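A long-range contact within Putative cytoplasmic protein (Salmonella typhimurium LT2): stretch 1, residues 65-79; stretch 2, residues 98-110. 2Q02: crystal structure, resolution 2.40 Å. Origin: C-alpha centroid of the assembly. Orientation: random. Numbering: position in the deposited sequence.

Stretch 1 (65-79) LEIVTINAVYPFNQL
Stretch 2 98-110: GARALVLCPLNDG

Two neighbouring parallel strands, 66-73 and 101-104, are joined by a backbone ladder that continues into the loops after them, burying 1167 Å² in all. The strand axes approach to 4.5 Å and cross at -29°. Thr-69 pairs with Ala-101 (CA to CA 4.5 Å), Ile-70 with Leu-102 (4.8 Å, CA to CA) and Val-73 with Leu-104 (also 4.8 Å between CA atoms). The register slips by one residue at Ala-72, which follows a cis peptide bond and has phi/psi -169/161.

The ladder begins weakly: Arg-100 N to Ile-67 O is 3.3 Å and Ala-101 N to Val-68 O is 3.1 Å. It then tightens. Ile-70 N donates to Ala-101 O at 2.9 Å, Val-103 N to Ile-70 O at 2.9 Å, Val-73 N to Val-103 O at 2.8 Å, and Cys-105 N to Val-73 O at 2.9 Å. Past the strands, Phe-76 N donates to Cys-105 O at 3.0 Å.

One face carries Thr-69, Ala-101 and Val-103; small Ala-101 CB lies 4.0 Å from Thr-69 CG2. On the other, buried Ile-70, Leu-102, Val-73 and Leu-104 are apolar and pack together without needing polar partners. Ile-70 (m, t) places CG2 3.8 Å from Leu-102 CD1. Val-73 (t) sets CG2 3.6 Å from Leu-102 CD2 and 3.5 Å from Leu-104 CD2. Leu-102 is t, p and Leu-104 m, t. Phe-76 (p) adds CB, 3.8 Å from Leu-104 CD2.

A cis peptide also precedes Pro-75, which starts a type I turn to Gln-78. Pro-75 CG lies 3.9 Å from Leu-107 CD1. Tyr-74 (chi1 174°, chi2 87°) reaches along stretch 2, and its OH accepts from Asn-108 N at 3.0 Å. At the other end, Glu-66 (chi1 t, chi2 t) and Arg-100, partly exposed and oppositely charged, form a salt bridge, Glu-66 OE2 to Arg-100 NH1 at 3.3 Å; its hydrogen bond is weak.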

# COMPACT_ATOMS: atom_id res chain seq x y z
N LEU A 65 -13.70 -1.72 12.25
CA LEU A 65 -12.68 -1.59 11.20
C LEU A 65 -12.25 -2.93 10.67
O LEU A 65 -12.12 -3.90 11.43
CB LEU A 65 -11.43 -0.88 11.73
CG LEU A 65 -11.68 0.45 12.42
CD1 LEU A 65 -10.36 1.04 12.89
CD2 LEU A 65 -12.42 1.42 11.51
N GLU A 66 -12.05 -2.98 9.36
CA GLU A 66 -11.36 -4.09 8.70
C GLU A 66 -9.89 -3.71 8.54
O GLU A 66 -9.58 -2.67 7.99
CB GLU A 66 -11.96 -4.37 7.32
CG GLU A 66 -11.00 -5.10 6.36
CD GLU A 66 -11.68 -5.70 5.11
OE1 GLU A 66 -12.47 -5.00 4.43
OE2 GLU A 66 -11.39 -6.90 4.81
N ILE A 67 -8.99 -4.57 9.00
CA ILE A 67 -7.57 -4.39 8.71
C ILE A 67 -7.33 -5.02 7.34
O ILE A 67 -7.35 -6.23 7.20
CB ILE A 67 -6.70 -5.06 9.78
CG1 ILE A 67 -6.95 -4.41 11.14
CG2 ILE A 67 -5.20 -4.99 9.37
CD1 ILE A 67 -6.35 -5.14 12.31
N VAL A 68 -7.11 -4.19 6.33
CA VAL A 68 -7.08 -4.67 4.95
C VAL A 68 -5.73 -5.27 4.61
O VAL A 68 -5.68 -6.34 4.01
CB VAL A 68 -7.39 -3.54 3.93
CG1 VAL A 68 -7.30 -4.08 2.51
CG2 VAL A 68 -8.79 -2.90 4.20
N THR A 69 -4.64 -4.60 4.96
CA THR A 69 -3.32 -5.21 4.74
C THR A 69 -2.37 -4.98 5.88
O THR A 69 -2.61 -4.15 6.76
CB THR A 69 -2.58 -4.70 3.46
OG1 THR A 69 -1.88 -3.48 3.75
CG2 THR A 69 -3.54 -4.45 2.31
N ILE A 70 -1.28 -5.74 5.82
CA ILE A 70 -0.06 -5.41 6.52
C ILE A 70 1.03 -5.06 5.51
O ILE A 70 1.18 -5.71 4.49
CB ILE A 70 0.35 -6.57 7.44
CG1 ILE A 70 -0.68 -6.65 8.59
CG2 ILE A 70 1.77 -6.37 7.97
CD1 ILE A 70 -0.50 -7.83 9.49
N ASN A 71 1.75 -3.98 5.80
CA ASN A 71 2.94 -3.57 5.03
C ASN A 71 4.17 -3.78 5.91
O ASN A 71 4.21 -3.20 7.00
CB ASN A 71 2.90 -2.06 4.72
CG ASN A 71 1.82 -1.69 3.74
OD1 ASN A 71 2.12 -1.46 2.56
ND2 ASN A 71 0.55 -1.60 4.22
N ALA A 72 5.19 -4.53 5.47
CA ALA A 72 5.26 -5.23 4.17
C ALA A 72 6.45 -6.16 4.25
O ALA A 72 7.30 -5.98 5.12
CB ALA A 72 5.45 -4.25 3.02
N VAL A 73 6.49 -7.16 3.36
CA VAL A 73 7.66 -7.99 3.17
C VAL A 73 8.64 -7.28 2.25
O VAL A 73 8.25 -6.84 1.17
CB VAL A 73 7.36 -9.29 2.47
CG1 VAL A 73 8.68 -10.11 2.32
CG2 VAL A 73 6.29 -10.06 3.19
N TYR A 74 9.92 -7.25 2.64
CA TYR A 74 10.99 -6.75 1.76
C TYR A 74 12.30 -7.53 2.00
O TYR A 74 12.63 -7.80 3.15
CB TYR A 74 11.21 -5.23 1.94
CG TYR A 74 12.42 -4.69 1.16
CD1 TYR A 74 12.28 -4.27 -0.16
CD2 TYR A 74 13.69 -4.62 1.74
CE1 TYR A 74 13.35 -3.82 -0.90
CE2 TYR A 74 14.78 -4.17 1.00
CZ TYR A 74 14.59 -3.78 -0.33
OH TYR A 74 15.62 -3.33 -1.11
N PRO A 75 13.02 -7.92 0.92
CA PRO A 75 12.66 -7.99 -0.51
C PRO A 75 12.07 -9.35 -0.89
O PRO A 75 12.75 -10.36 -0.80
CB PRO A 75 14.00 -7.73 -1.21
CG PRO A 75 15.04 -8.27 -0.26
CD PRO A 75 14.42 -8.35 1.12
N PHE A 76 10.82 -9.36 -1.34
CA PHE A 76 10.11 -10.64 -1.63
C PHE A 76 10.81 -11.41 -2.73
O PHE A 76 10.72 -12.63 -2.86
CB PHE A 76 8.63 -10.39 -2.00
CG PHE A 76 8.38 -10.11 -3.46
CD1 PHE A 76 8.13 -11.14 -4.35
CD2 PHE A 76 8.32 -8.80 -3.93
CE1 PHE A 76 7.87 -10.87 -5.70
CE2 PHE A 76 8.04 -8.51 -5.27
CZ PHE A 76 7.82 -9.56 -6.16
N ASN A 77 11.51 -10.61 -3.49
CA ASN A 77 12.15 -10.91 -4.73
C ASN A 77 13.47 -11.70 -4.58
O ASN A 77 13.95 -12.28 -5.54
CB ASN A 77 12.49 -9.49 -5.29
CG ASN A 77 12.16 -9.35 -6.69
OD1 ASN A 77 11.72 -10.30 -7.34
ND2 ASN A 77 12.38 -8.17 -7.22
N GLN A 78 14.05 -11.64 -3.39
CA GLN A 78 15.36 -12.22 -3.07
C GLN A 78 15.16 -13.13 -1.87
O GLN A 78 15.58 -12.84 -0.74
CB GLN A 78 16.35 -11.10 -2.75
CG GLN A 78 17.74 -11.56 -2.30
CD GLN A 78 18.81 -10.56 -2.68
OE1 GLN A 78 19.35 -9.86 -1.80
NE2 GLN A 78 19.09 -10.45 -4.00
N LEU A 79 14.49 -14.24 -2.13
CA LEU A 79 13.85 -15.05 -1.10
C LEU A 79 14.81 -16.06 -0.45
O LEU A 79 14.70 -17.28 -0.65
CB LEU A 79 12.61 -15.73 -1.73
CG LEU A 79 11.43 -16.20 -0.88
CD1 LEU A 79 10.81 -15.05 -0.10
CD2 LEU A 79 10.38 -16.87 -1.77
N GLY A 98 -6.21 -10.48 11.95
CA GLY A 98 -7.33 -10.59 11.02
C GLY A 98 -7.13 -9.79 9.74
O GLY A 98 -8.11 -9.39 9.08
N ALA A 99 -5.87 -9.56 9.36
CA ALA A 99 -5.56 -8.85 8.13
C ALA A 99 -5.82 -9.74 6.91
O ALA A 99 -5.47 -10.93 6.88
CB ALA A 99 -4.14 -8.36 8.13
N ARG A 100 -6.43 -9.15 5.90
CA ARG A 100 -6.82 -9.84 4.69
C ARG A 100 -5.61 -10.16 3.80
O ARG A 100 -5.52 -11.22 3.19
CB ARG A 100 -7.77 -8.92 3.91
CG ARG A 100 -8.36 -9.51 2.64
CD ARG A 100 -9.62 -8.72 2.21
NE ARG A 100 -9.36 -7.75 1.13
CZ ARG A 100 -10.13 -6.71 0.84
NH1 ARG A 100 -11.23 -6.43 1.55
NH2 ARG A 100 -9.80 -5.92 -0.16
N ALA A 101 -4.68 -9.21 3.73
CA ALA A 101 -3.59 -9.29 2.78
C ALA A 101 -2.27 -8.88 3.43
O ALA A 101 -2.24 -8.16 4.46
CB ALA A 101 -3.90 -8.38 1.58
N LEU A 102 -1.17 -9.36 2.83
CA LEU A 102 0.16 -8.89 3.18
C LEU A 102 0.82 -8.38 1.90
O LEU A 102 0.74 -8.99 0.81
CB LEU A 102 0.99 -9.99 3.85
CG LEU A 102 2.49 -9.81 4.11
CD1 LEU A 102 2.74 -8.75 5.15
CD2 LEU A 102 3.09 -11.11 4.55
N VAL A 103 1.48 -7.23 2.04
CA VAL A 103 2.12 -6.55 0.92
C VAL A 103 3.54 -7.04 0.70
O VAL A 103 4.31 -7.21 1.65
CB VAL A 103 2.15 -5.02 1.15
CG1 VAL A 103 2.92 -4.32 0.02
CG2 VAL A 103 0.76 -4.46 1.26
N LEU A 104 3.90 -7.21 -0.57
CA LEU A 104 5.23 -7.69 -0.99
C LEU A 104 5.96 -6.63 -1.83
O LEU A 104 5.41 -6.11 -2.82
CB LEU A 104 5.08 -8.97 -1.81
CG LEU A 104 4.42 -10.15 -1.10
CD1 LEU A 104 3.91 -11.17 -2.09
CD2 LEU A 104 5.37 -10.83 -0.13
N CYS A 105 7.18 -6.29 -1.42
CA CYS A 105 7.95 -5.27 -2.10
C CYS A 105 9.22 -5.85 -2.68
O CYS A 105 9.93 -6.60 -1.99
CB CYS A 105 8.35 -4.16 -1.13
SG CYS A 105 6.98 -3.09 -0.65
N PRO A 106 9.57 -5.45 -3.93
CA PRO A 106 10.72 -6.02 -4.64
C PRO A 106 12.03 -5.44 -4.15
O PRO A 106 12.04 -4.35 -3.59
CB PRO A 106 10.50 -5.56 -6.09
CG PRO A 106 9.83 -4.20 -5.94
CD PRO A 106 8.92 -4.37 -4.71
N LEU A 107 13.11 -6.16 -4.40
CA LEU A 107 14.46 -5.66 -4.12
C LEU A 107 14.65 -4.29 -4.78
O LEU A 107 14.20 -4.06 -5.91
CB LEU A 107 15.54 -6.65 -4.59
CG LEU A 107 16.99 -6.26 -4.28
CD1 LEU A 107 17.32 -6.43 -2.78
CD2 LEU A 107 17.99 -7.04 -5.11
N ASN A 108 15.31 -3.39 -4.07
CA ASN A 108 15.42 -2.00 -4.52
C ASN A 108 16.80 -1.47 -4.14
O ASN A 108 16.92 -0.50 -3.41
CB ASN A 108 14.25 -1.16 -3.97
CG ASN A 108 14.25 0.30 -4.45
OD1 ASN A 108 14.26 0.59 -5.63
ND2 ASN A 108 14.19 1.23 -3.50
N ASP A 109 17.83 -2.15 -4.61
CA ASP A 109 19.22 -1.76 -4.30
C ASP A 109 20.09 -1.59 -5.57
O ASP A 109 21.33 -1.55 -5.49
CB ASP A 109 19.89 -2.76 -3.33
CG ASP A 109 20.22 -4.11 -3.98
OD1 ASP A 109 20.00 -4.28 -5.20
OD2 ASP A 109 20.70 -5.01 -3.25
N GLY A 110 19.45 -1.50 -6.73
CA GLY A 110 20.17 -1.28 -7.99
C GLY A 110 20.67 -2.54 -8.66
O GLY A 110 21.35 -2.49 -9.68
O HOH W 1 21.24 -7.70 -3.59